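Local coordinates for Pex protein (Anabaena sp. PCC 7120, PDB 2DQL) that is associated with the cyanobacterial circadian clock and, as a PadR-like winged-helix protein, probably binds DNA as a transcriptional regulator, at residues Phe65-Arg70 against Arg87-Ser92; Gln33-Gly38 against Thr73-Lys78; Thr47-Tyr52 against Arg104-Tyr109; Leu18-Ala23 against Leu59-Lys64. All coordinates share one frame; numbering follows the deposited sequence.

Contact 1 of 4, residues Phe65-Arg70 against Arg87-Ser92; sequences FLEDNR and RMYQVS
Glu67 OE1 accepts hydrogen bonds from water 1 and a second, less certain water, and lies against the Tyr89 ring. The contact ties the end of helix 56-68, probably the recognition helix of a winged-helix fold, to strand 86-91 of the wing. Water 1, 3.0 Å from Glu67 OE1, also accepts from Arg87 NE and is hydrogen-bonded to Tyr89 OH. It bridges charged groups that do not touch: Glu67 OE1 and Arg87 NH2 are 5.1 Å apart. Glu67 OE1 lies at the edge of the Tyr89 ring and in its plane, 3.3 Å from Tyr89 CE1. The carboxylate is turned 66° from that ring, and a bend at chi2 of Glu67 carries it there. Tyr89 also packs on Tyr60 and Ile63 of the same helix.

The helix ends in a Schellman motif at Arg70, which has positive phi. Ser92 OG donates to Arg70 O at 2.8 Å, from above the carbonyl plane. With an alanine at Ser92, Arg70 O would probably lose this donor, and the helix end one of its ties to the strand end. One turn back, Phe65 O accepts from Asn69 N and from Asn69 ND2, 2.9 Å away, on opposite faces of its plane.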
# COMPACT_ATOMS: atom_id res chain seq x y z
N PHE A 65 -10.03 -9.85 -13.81
CA PHE A 65 -9.40 -11.13 -13.54
C PHE A 65 -10.46 -12.23 -13.42
O PHE A 65 -10.35 -13.28 -14.06
CB PHE A 65 -8.61 -11.08 -12.23
CG PHE A 65 -8.06 -12.41 -11.82
CD1 PHE A 65 -6.84 -12.86 -12.33
CD2 PHE A 65 -8.77 -13.24 -10.95
CE1 PHE A 65 -6.34 -14.12 -11.98
CE2 PHE A 65 -8.28 -14.49 -10.60
CZ PHE A 65 -7.06 -14.93 -11.12
N LEU A 66 -11.47 -11.98 -12.60
CA LEU A 66 -12.53 -12.96 -12.38
C LEU A 66 -13.29 -13.31 -13.65
O LEU A 66 -13.53 -14.49 -13.92
CB LEU A 66 -13.48 -12.47 -11.28
CG LEU A 66 -12.82 -12.44 -9.89
CD1 LEU A 66 -13.73 -11.74 -8.88
CD2 LEU A 66 -12.52 -13.86 -9.44
N GLU A 67 -13.67 -12.31 -14.43
CA GLU A 67 -14.39 -12.57 -15.67
C GLU A 67 -13.49 -13.27 -16.69
O GLU A 67 -13.93 -14.20 -17.38
CB GLU A 67 -14.94 -11.28 -16.27
CG GLU A 67 -16.05 -10.63 -15.46
CD GLU A 67 -17.13 -10.02 -16.33
OE1 GLU A 67 -17.66 -8.96 -15.96
OE2 GLU A 67 -17.46 -10.61 -17.39
N ASP A 68 -12.24 -12.83 -16.80
CA ASP A 68 -11.31 -13.45 -17.75
C ASP A 68 -11.15 -14.93 -17.46
O ASP A 68 -11.01 -15.74 -18.38
CB ASP A 68 -9.93 -12.78 -17.69
CG ASP A 68 -9.89 -11.42 -18.35
OD1 ASP A 68 -10.83 -11.07 -19.09
OD2 ASP A 68 -8.90 -10.69 -18.14
N ASN A 69 -11.17 -15.29 -16.18
CA ASN A 69 -11.02 -16.67 -15.76
C ASN A 69 -12.34 -17.43 -15.65
O ASN A 69 -12.37 -18.59 -15.23
CB ASN A 69 -10.25 -16.72 -14.44
CG ASN A 69 -8.77 -16.49 -14.62
OD1 ASN A 69 -8.03 -17.40 -15.00
ND2 ASN A 69 -8.32 -15.26 -14.38
N ARG A 70 -13.43 -16.77 -16.02
CA ARG A 70 -14.76 -17.38 -15.98
C ARG A 70 -15.16 -17.77 -14.56
O ARG A 70 -15.94 -18.71 -14.38
CB ARG A 70 -14.81 -18.63 -16.87
CG ARG A 70 -14.14 -18.47 -18.23
CD ARG A 70 -14.81 -17.42 -19.09
NE ARG A 70 -14.21 -17.35 -20.42
CZ ARG A 70 -14.58 -16.49 -21.37
NH1 ARG A 70 -15.56 -15.62 -21.14
NH2 ARG A 70 -13.97 -16.50 -22.55
N ARG A 87 -25.45 -3.56 -13.13
CA ARG A 87 -24.65 -4.71 -13.54
C ARG A 87 -24.38 -5.59 -12.31
O ARG A 87 -23.68 -5.18 -11.39
CB ARG A 87 -23.34 -4.25 -14.16
CG ARG A 87 -22.52 -5.35 -14.82
CD ARG A 87 -23.22 -5.88 -16.06
NE ARG A 87 -22.42 -6.86 -16.79
CZ ARG A 87 -22.89 -7.63 -17.77
NH1 ARG A 87 -24.16 -7.52 -18.14
NH2 ARG A 87 -22.10 -8.49 -18.39
N MET A 88 -24.93 -6.80 -12.33
CA MET A 88 -24.78 -7.74 -11.22
C MET A 88 -23.78 -8.85 -11.53
O MET A 88 -23.60 -9.24 -12.68
CB MET A 88 -26.13 -8.38 -10.90
CG MET A 88 -27.25 -7.40 -10.60
SD MET A 88 -27.01 -6.47 -9.07
CE MET A 88 -26.90 -7.79 -7.89
N TYR A 89 -23.16 -9.38 -10.48
CA TYR A 89 -22.18 -10.45 -10.63
C TYR A 89 -22.55 -11.63 -9.73
O TYR A 89 -23.07 -11.43 -8.63
CB TYR A 89 -20.79 -9.95 -10.24
CG TYR A 89 -20.29 -8.83 -11.11
CD1 TYR A 89 -19.74 -9.09 -12.36
CD2 TYR A 89 -20.42 -7.50 -10.70
CE1 TYR A 89 -19.32 -8.04 -13.20
CE2 TYR A 89 -20.01 -6.45 -11.53
CZ TYR A 89 -19.47 -6.73 -12.78
OH TYR A 89 -19.08 -5.70 -13.61
N GLN A 90 -22.26 -12.84 -10.20
CA GLN A 90 -22.52 -14.06 -9.43
C GLN A 90 -21.34 -14.99 -9.63
O GLN A 90 -20.70 -14.97 -10.67
CB GLN A 90 -23.76 -14.81 -9.96
CG GLN A 90 -25.06 -14.07 -9.85
CD GLN A 90 -26.25 -14.99 -10.12
OE1 GLN A 90 -26.13 -16.00 -10.82
NE2 GLN A 90 -27.40 -14.63 -9.58
N VAL A 91 -21.03 -15.81 -8.63
CA VAL A 91 -19.92 -16.74 -8.80
C VAL A 91 -20.38 -17.78 -9.83
O VAL A 91 -21.54 -18.17 -9.83
CB VAL A 91 -19.59 -17.47 -7.50
CG1 VAL A 91 -18.44 -18.43 -7.73
CG2 VAL A 91 -19.23 -16.48 -6.42
N SER A 92 -19.47 -18.21 -10.69
CA SER A 92 -19.82 -19.23 -11.68
C SER A 92 -20.05 -20.53 -10.91
O SER A 92 -19.31 -20.86 -9.99
CB SER A 92 -18.70 -19.39 -12.71
OG SER A 92 -18.56 -18.21 -13.48
O HOH W 1 -19.47 -6.65 -16.39
O HOH W 2 -19.91 -8.84 -17.43

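Contact 2 of 4, residues Gln33-Gly38 against Thr73-Lys78; sequences QGESYG and TGYWKK
Glu35 reaches from the loop between helices 20-31 and 38-48 to two side chains of strand 72-77. Both belong to the wing of the winged-helix fold.

The hydrogen bond is the short link. Tyr75 OH donates to Glu35 OE1 at 2.6 Å and meets the syn lone pair of that oxygen. Glu35 OE1 lies at the edge of the tyrosine ring, in its plane, and is 3.4 Å from Tyr75 CE2. The carboxylate is turned 30° from the ring. Glu35 OE1 has a second donor in Gln90 NE2, from strand 86-91.

The ionic link is longer. Lys77 NZ forms a salt bridge to Glu35 OE2 at 3.3 Å, and the hydrogen bond within it is weak. The Lys77 side chain sets off opposite its own backbone N (chi1 -177°), and its extended chain carries the ammonium across to the carboxylate.

Apolar packing sits beside these bonds. Glu35, Tyr75 and Lys77 all touch Met88 on strand 86-91. The backbone of Ser36 is bonded to that of Tyr89, which also fixes the loop to the wing.

With a leucine in place of Glu35, Tyr75 OH would probably lose its acceptor and Lys77 its charge partner. The two oxygens divide the work, one facing neutral donors and the other an ammonium. This is consistent with an ionised carboxylate at the protein surface.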
# COMPACT_ATOMS: atom_id res chain seq x y z
N GLN A 33 -22.03 -15.28 -0.92
CA GLN A 33 -23.17 -15.00 -0.07
C GLN A 33 -24.40 -14.63 -0.90
O GLN A 33 -25.53 -14.68 -0.41
CB GLN A 33 -22.86 -13.84 0.87
CG GLN A 33 -21.71 -14.08 1.82
CD GLN A 33 -21.40 -12.86 2.66
OE1 GLN A 33 -22.30 -12.15 3.10
NE2 GLN A 33 -20.11 -12.60 2.88
N GLY A 34 -24.15 -14.27 -2.15
CA GLY A 34 -25.23 -13.89 -3.04
C GLY A 34 -24.74 -12.84 -4.02
O GLY A 34 -23.72 -12.19 -3.78
N GLU A 35 -25.47 -12.67 -5.12
CA GLU A 35 -25.10 -11.71 -6.15
C GLU A 35 -24.88 -10.32 -5.60
O GLU A 35 -25.55 -9.90 -4.65
CB GLU A 35 -26.17 -11.66 -7.25
CG GLU A 35 -27.54 -11.24 -6.76
CD GLU A 35 -28.50 -10.96 -7.90
OE1 GLU A 35 -28.29 -11.51 -9.00
OE2 GLU A 35 -29.48 -10.21 -7.69
N SER A 36 -23.94 -9.61 -6.19
CA SER A 36 -23.65 -8.26 -5.75
C SER A 36 -23.28 -7.41 -6.95
O SER A 36 -23.35 -7.87 -8.09
CB SER A 36 -22.50 -8.26 -4.73
OG SER A 36 -22.38 -7.00 -4.10
N TYR A 37 -22.89 -6.18 -6.69
CA TYR A 37 -22.52 -5.26 -7.75
C TYR A 37 -21.39 -4.35 -7.28
O TYR A 37 -21.15 -4.23 -6.09
CB TYR A 37 -23.75 -4.44 -8.19
CG TYR A 37 -24.51 -3.74 -7.08
CD1 TYR A 37 -24.42 -2.36 -6.91
CD2 TYR A 37 -25.34 -4.45 -6.22
CE1 TYR A 37 -25.15 -1.70 -5.92
CE2 TYR A 37 -26.08 -3.80 -5.23
CZ TYR A 37 -25.98 -2.43 -5.08
OH TYR A 37 -26.72 -1.79 -4.11
N GLY A 38 -20.70 -3.72 -8.23
CA GLY A 38 -19.57 -2.87 -7.92
C GLY A 38 -19.67 -1.90 -6.76
O GLY A 38 -18.89 -1.96 -5.81
N THR A 73 -19.99 -14.55 -13.39
CA THR A 73 -20.81 -14.22 -14.54
C THR A 73 -21.45 -12.87 -14.25
O THR A 73 -21.78 -12.57 -13.11
CB THR A 73 -21.94 -15.25 -14.79
OG1 THR A 73 -22.77 -15.32 -13.63
CG2 THR A 73 -21.37 -16.62 -15.08
N GLY A 74 -21.61 -12.06 -15.28
CA GLY A 74 -22.24 -10.77 -15.09
C GLY A 74 -23.49 -10.69 -15.93
O GLY A 74 -23.59 -11.35 -16.96
N TYR A 75 -24.46 -9.89 -15.49
CA TYR A 75 -25.70 -9.71 -16.23
C TYR A 75 -26.34 -8.39 -15.82
O TYR A 75 -26.01 -7.84 -14.77
CB TYR A 75 -26.65 -10.89 -15.98
CG TYR A 75 -27.43 -10.82 -14.69
CD1 TYR A 75 -28.67 -10.20 -14.63
CD2 TYR A 75 -26.92 -11.38 -13.52
CE1 TYR A 75 -29.40 -10.13 -13.45
CE2 TYR A 75 -27.64 -11.32 -12.32
CZ TYR A 75 -28.87 -10.69 -12.30
OH TYR A 75 -29.59 -10.61 -11.12
N TRP A 76 -27.24 -7.88 -16.66
CA TRP A 76 -27.91 -6.62 -16.37
C TRP A 76 -29.23 -6.82 -15.65
O TRP A 76 -30.05 -7.64 -16.05
CB TRP A 76 -28.18 -5.85 -17.67
CG TRP A 76 -26.95 -5.29 -18.28
CD1 TRP A 76 -26.30 -5.77 -19.38
CD2 TRP A 76 -26.22 -4.16 -17.83
NE1 TRP A 76 -25.20 -4.99 -19.64
CE2 TRP A 76 -25.12 -4.00 -18.70
CE3 TRP A 76 -26.37 -3.26 -16.76
CZ2 TRP A 76 -24.18 -2.97 -18.55
CZ3 TRP A 76 -25.44 -2.24 -16.61
CH2 TRP A 76 -24.36 -2.10 -17.50
N LYS A 77 -29.43 -6.06 -14.58
CA LYS A 77 -30.65 -6.16 -13.80
C LYS A 77 -31.41 -4.83 -13.79
O LYS A 77 -30.82 -3.77 -13.57
CB LYS A 77 -30.31 -6.56 -12.36
CG LYS A 77 -31.51 -6.77 -11.47
CD LYS A 77 -31.09 -7.23 -10.08
CE LYS A 77 -32.29 -7.54 -9.21
NZ LYS A 77 -31.88 -7.95 -7.83
N LYS A 78 -32.71 -4.90 -14.06
CA LYS A 78 -33.53 -3.70 -14.05
C LYS A 78 -34.08 -3.52 -12.64
O LYS A 78 -34.67 -4.45 -12.07
CB LYS A 78 -34.68 -3.83 -15.05
CG LYS A 78 -35.56 -2.58 -15.15
CD LYS A 78 -34.73 -1.35 -15.50
CE LYS A 78 -35.60 -0.10 -15.62
NZ LYS A 78 -36.55 -0.20 -16.77

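Contact 3 of 4, residues Thr47-Tyr52 against Arg104-Tyr109; sequences TEHPTY and RLWQNY
The edge of the Trp106 indole points toward the face of the His49 imidazole in an offset edge-to-face pair. The ring planes are 77° apart, and the centroids of the imidazole and the six-membered ring are 5.8 Å apart. The touching atoms are Trp106 CZ2 and His49 CD2, at 3.8 Å. The pair joins the turn after helix 38-48, within the winged-helix domain, to the long C-terminal helix 96-112.

With chi1 at 160° the indole swings away from the Trp106 backbone N, off its helix toward the turn. Its rings also meet Tyr26 and Tyr29 of helix 20-31. Tyr52 makes a second aromatic contact. Its CE1 is 4.2 Å from Tyr109 CE2. His49 and Tyr52 are the ends of a type I beta turn, with Tyr52 N bonded to His49 O. This brings both rings to the same helix, where each also touches Ile110. Nearby, Leu105 packs on Phe10 of the second subunit.

Water 3 lies in the planes of both the His49 and Trp106 rings, at their edges. It accepts from Trp106 NE1 at 3.0 Å, is bonded to His49 NE2 at 2.7 Å, and donates weakly to Glu48 OE1.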
# COMPACT_ATOMS: atom_id res chain seq x y z
N THR A 47 -18.09 -0.73 5.40
CA THR A 47 -19.05 -0.92 6.49
C THR A 47 -18.66 -2.07 7.40
O THR A 47 -18.77 -1.96 8.62
CB THR A 47 -20.47 -1.17 5.93
OG1 THR A 47 -20.88 -0.04 5.14
CG2 THR A 47 -21.47 -1.36 7.07
N GLU A 48 -18.21 -3.18 6.82
CA GLU A 48 -17.82 -4.34 7.61
C GLU A 48 -16.43 -4.21 8.22
O GLU A 48 -16.17 -4.73 9.31
CB GLU A 48 -17.86 -5.61 6.76
CG GLU A 48 -19.26 -6.14 6.48
CD GLU A 48 -19.24 -7.41 5.65
OE1 GLU A 48 -18.50 -8.35 6.01
OE2 GLU A 48 -19.96 -7.47 4.63
N HIS A 49 -15.53 -3.52 7.52
CA HIS A 49 -14.17 -3.35 8.00
C HIS A 49 -13.72 -1.90 7.78
O HIS A 49 -13.04 -1.59 6.81
CB HIS A 49 -13.24 -4.30 7.25
CG HIS A 49 -13.64 -5.74 7.37
ND1 HIS A 49 -13.52 -6.45 8.55
CD2 HIS A 49 -14.20 -6.59 6.48
CE1 HIS A 49 -13.99 -7.67 8.38
NE2 HIS A 49 -14.42 -7.78 7.13
N PRO A 50 -14.12 -1.00 8.70
CA PRO A 50 -13.81 0.43 8.67
C PRO A 50 -12.35 0.80 8.40
O PRO A 50 -12.07 1.93 7.98
CB PRO A 50 -14.28 0.90 10.05
CG PRO A 50 -15.44 0.01 10.32
CD PRO A 50 -14.91 -1.34 9.90
N THR A 51 -11.42 -0.12 8.65
CA THR A 51 -10.01 0.17 8.43
C THR A 51 -9.51 -0.28 7.06
O THR A 51 -8.31 -0.30 6.80
CB THR A 51 -9.12 -0.49 9.51
OG1 THR A 51 -9.25 -1.91 9.45
CG2 THR A 51 -9.52 0.00 10.90
N TYR A 52 -10.44 -0.63 6.18
CA TYR A 52 -10.10 -1.06 4.83
C TYR A 52 -10.91 -0.33 3.78
O TYR A 52 -12.01 0.16 4.05
CB TYR A 52 -10.32 -2.57 4.68
CG TYR A 52 -9.32 -3.40 5.44
CD1 TYR A 52 -8.15 -3.84 4.83
CD2 TYR A 52 -9.52 -3.70 6.78
CE1 TYR A 52 -7.20 -4.56 5.54
CE2 TYR A 52 -8.58 -4.42 7.51
CZ TYR A 52 -7.42 -4.85 6.88
OH TYR A 52 -6.49 -5.56 7.60
N ARG A 104 -11.50 -18.15 1.92
CA ARG A 104 -10.87 -18.47 3.19
C ARG A 104 -9.59 -17.65 3.36
O ARG A 104 -9.25 -17.26 4.47
CB ARG A 104 -10.56 -19.97 3.28
CG ARG A 104 -11.75 -20.82 3.71
CD ARG A 104 -11.33 -22.27 3.98
NE ARG A 104 -11.35 -23.10 2.78
CZ ARG A 104 -12.46 -23.59 2.22
NH1 ARG A 104 -13.64 -23.32 2.76
NH2 ARG A 104 -12.38 -24.34 1.13
N LEU A 105 -8.89 -17.40 2.26
CA LEU A 105 -7.66 -16.60 2.33
C LEU A 105 -8.01 -15.19 2.80
O LEU A 105 -7.27 -14.59 3.58
CB LEU A 105 -6.98 -16.55 0.96
CG LEU A 105 -6.47 -17.89 0.41
CD1 LEU A 105 -5.77 -17.68 -0.93
CD2 LEU A 105 -5.50 -18.52 1.43
N TRP A 106 -9.14 -14.67 2.33
CA TRP A 106 -9.58 -13.34 2.73
C TRP A 106 -9.92 -13.33 4.22
O TRP A 106 -9.46 -12.47 4.97
CB TRP A 106 -10.81 -12.91 1.92
CG TRP A 106 -11.60 -11.81 2.57
CD1 TRP A 106 -12.84 -11.92 3.15
CD2 TRP A 106 -11.19 -10.45 2.75
NE1 TRP A 106 -13.22 -10.71 3.68
CE2 TRP A 106 -12.23 -9.79 3.45
CE3 TRP A 106 -10.05 -9.73 2.40
CZ2 TRP A 106 -12.16 -8.44 3.80
CZ3 TRP A 106 -9.98 -8.38 2.74
CH2 TRP A 106 -11.02 -7.75 3.44
N GLN A 107 -10.73 -14.29 4.65
CA GLN A 107 -11.13 -14.36 6.05
C GLN A 107 -9.92 -14.44 6.99
O GLN A 107 -9.89 -13.77 8.02
CB GLN A 107 -12.06 -15.55 6.27
CG GLN A 107 -13.32 -15.49 5.41
CD GLN A 107 -14.30 -16.60 5.72
OE1 GLN A 107 -14.87 -16.66 6.81
NE2 GLN A 107 -14.49 -17.50 4.76
N ASN A 108 -8.93 -15.25 6.63
CA ASN A 108 -7.74 -15.38 7.47
C ASN A 108 -6.94 -14.07 7.43
O ASN A 108 -6.42 -13.62 8.45
CB ASN A 108 -6.86 -16.53 6.97
CG ASN A 108 -7.45 -17.89 7.27
OD1 ASN A 108 -7.71 -18.22 8.43
ND2 ASN A 108 -7.67 -18.69 6.23
N TYR A 109 -6.85 -13.48 6.25
CA TYR A 109 -6.12 -12.23 6.04
C TYR A 109 -6.69 -11.11 6.91
O TYR A 109 -5.94 -10.37 7.56
CB TYR A 109 -6.22 -11.83 4.57
CG TYR A 109 -5.62 -10.48 4.25
CD1 TYR A 109 -4.25 -10.34 4.00
CD2 TYR A 109 -6.42 -9.34 4.15
CE1 TYR A 109 -3.70 -9.10 3.67
CE2 TYR A 109 -5.88 -8.10 3.82
CZ TYR A 109 -4.52 -7.99 3.58
OH TYR A 109 -4.00 -6.77 3.21
O HOH W 3 -15.48 -9.54 5.36

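Contact 4 of 4, residues Leu18-Ala23 against Leu59-Lys64; sequences LCQEVA and LYSAIK
Helices 20-31 and 56-68 come close where Gln20 faces Ala62, with their CA atoms 5.8 Å apart. Cys19 holds the N-cap position of the first helix, and its O accepts from Ala23 N one turn on. The segment 59-64 is helical throughout. Its bonds include Ile63 N to Leu59 O.

Small side chains allow this approach. Ala23 CB meets Ala62 CB at 4.3 Å, methyl against methyl. Around them, Ala23 packs on Val58, and Ala62 packs on Ile24 and Ile27.

Gln20 has the largest share of the contact. Its extended chain runs across to the other helix. Gln20 CG lies 4.3 Å from Ala62 N. The amide end rests on Ser61, with Gln20 OE1 3.5 Å from Ser61 CB. This is packing against a carbon. Ser61 OG is bonded to Thr57 O in its own helix. Gln20 also touches Phe65 of helix 56-68 and Met1 of the second subunit. Cys19 and Val22 touch Phe9 of the second subunit.

Leu59 extends the apolar layer to Leu41 and Ile42 of helix 38-48. Three helices thus share one core. This is the helix-turn-helix bundle of winged-helix proteins, in which helix 56-68 is probably the DNA-recognition helix.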
# COMPACT_ATOMS: atom_id res chain seq x y z
N LEU A 18 -7.10 -2.31 -0.43
CA LEU A 18 -6.78 -3.66 -0.88
C LEU A 18 -6.03 -3.67 -2.21
O LEU A 18 -6.27 -2.84 -3.08
CB LEU A 18 -8.06 -4.48 -1.05
CG LEU A 18 -9.04 -4.57 0.13
CD1 LEU A 18 -10.16 -5.55 -0.22
CD2 LEU A 18 -8.30 -5.03 1.39
N CYS A 19 -5.10 -4.62 -2.35
CA CYS A 19 -4.38 -4.76 -3.61
C CYS A 19 -5.23 -5.77 -4.37
O CYS A 19 -6.15 -6.36 -3.80
CB CYS A 19 -2.97 -5.31 -3.38
SG CYS A 19 -2.88 -6.93 -2.59
N GLN A 20 -4.92 -5.98 -5.65
CA GLN A 20 -5.70 -6.89 -6.48
C GLN A 20 -5.87 -8.31 -5.94
O GLN A 20 -6.99 -8.83 -5.92
CB GLN A 20 -5.10 -6.96 -7.89
CG GLN A 20 -6.01 -7.64 -8.91
CD GLN A 20 -5.39 -7.68 -10.30
OE1 GLN A 20 -4.87 -6.68 -10.78
NE2 GLN A 20 -5.46 -8.84 -10.95
N GLU A 21 -4.78 -8.92 -5.51
CA GLU A 21 -4.84 -10.28 -5.00
C GLU A 21 -5.83 -10.43 -3.84
O GLU A 21 -6.60 -11.39 -3.80
CB GLU A 21 -3.45 -10.75 -4.56
CG GLU A 21 -2.44 -10.82 -5.70
CD GLU A 21 -1.66 -9.53 -5.91
OE1 GLU A 21 -2.19 -8.43 -5.67
OE2 GLU A 21 -0.49 -9.62 -6.35
N VAL A 22 -5.80 -9.48 -2.91
CA VAL A 22 -6.69 -9.52 -1.76
C VAL A 22 -8.13 -9.18 -2.18
O VAL A 22 -9.07 -9.83 -1.73
CB VAL A 22 -6.23 -8.54 -0.67
CG1 VAL A 22 -7.21 -8.57 0.51
CG2 VAL A 22 -4.83 -8.92 -0.19
N ALA A 23 -8.29 -8.19 -3.04
CA ALA A 23 -9.62 -7.79 -3.49
C ALA A 23 -10.34 -8.94 -4.20
O ALA A 23 -11.55 -9.10 -4.05
CB ALA A 23 -9.52 -6.59 -4.43
N LEU A 59 -11.04 -2.61 -7.83
CA LEU A 59 -12.29 -3.36 -7.98
C LEU A 59 -12.40 -3.92 -9.39
O LEU A 59 -12.61 -5.12 -9.58
CB LEU A 59 -13.50 -2.45 -7.71
CG LEU A 59 -14.86 -2.99 -8.18
CD1 LEU A 59 -15.18 -4.30 -7.45
CD2 LEU A 59 -15.96 -1.96 -7.94
N TYR A 60 -12.21 -3.07 -10.39
CA TYR A 60 -12.42 -3.54 -11.75
C TYR A 60 -11.19 -4.28 -12.26
O TYR A 60 -11.32 -5.10 -13.21
CB TYR A 60 -13.09 -2.45 -12.59
CG TYR A 60 -14.54 -2.20 -12.24
CD1 TYR A 60 -15.54 -3.06 -12.67
CD2 TYR A 60 -14.91 -1.11 -11.46
CE1 TYR A 60 -16.86 -2.84 -12.35
CE2 TYR A 60 -16.23 -0.88 -11.13
CZ TYR A 60 -17.20 -1.75 -11.58
OH TYR A 60 -18.52 -1.53 -11.25
N SER A 61 -10.02 -4.16 -11.65
CA SER A 61 -8.88 -4.97 -12.06
C SER A 61 -9.23 -6.39 -11.59
O SER A 61 -8.94 -7.37 -12.27
CB SER A 61 -7.59 -4.51 -11.37
OG SER A 61 -7.17 -3.25 -11.86
N ALA A 62 -9.86 -6.48 -10.43
CA ALA A 62 -10.27 -7.76 -9.86
C ALA A 62 -11.40 -8.39 -10.67
O ALA A 62 -11.39 -9.59 -10.94
CB ALA A 62 -10.71 -7.58 -8.42
N ILE A 63 -12.37 -7.57 -11.05
CA ILE A 63 -13.49 -8.06 -11.85
C ILE A 63 -12.97 -8.58 -13.19
O ILE A 63 -13.42 -9.62 -13.68
CB ILE A 63 -14.54 -6.95 -12.10
CG1 ILE A 63 -15.27 -6.61 -10.80
CG2 ILE A 63 -15.55 -7.41 -13.14
CD1 ILE A 63 -16.10 -7.74 -10.23
N LYS A 64 -12.02 -7.87 -13.78
CA LYS A 64 -11.44 -8.30 -15.04
C LYS A 64 -10.83 -9.68 -14.86
O LYS A 64 -11.07 -10.59 -15.66
CB LYS A 64 -10.37 -7.31 -15.51
CG LYS A 64 -9.64 -7.76 -16.76
CD LYS A 64 -8.69 -6.67 -17.23
CE LYS A 64 -8.19 -6.92 -18.64
NZ LYS A 64 -7.73 -8.30 -18.88

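The four contacts cover one small winged-helix chain. Contacts 1 and 2 lie closest, with centres about 9 Å apart, and share the two-stranded wing of 72-77 and 86-91. Contacts 1 and 4 share helix 56-68, with centres about 12 Å apart. Contact 4 closes before contact 1 opens along the chain. Contact 3 lies on the opposite side of the chain's centre from contacts 1 and 2, about 20 Å and 21 Å away between centres. It touches contact 4 through Trp106, Tyr109 and Val22. Contact 1 is nested inside the loop that contact 3 closes. The probable recognition helix is thus joined to the wing, to helix 20-31 and, through that, to the C-terminal helix.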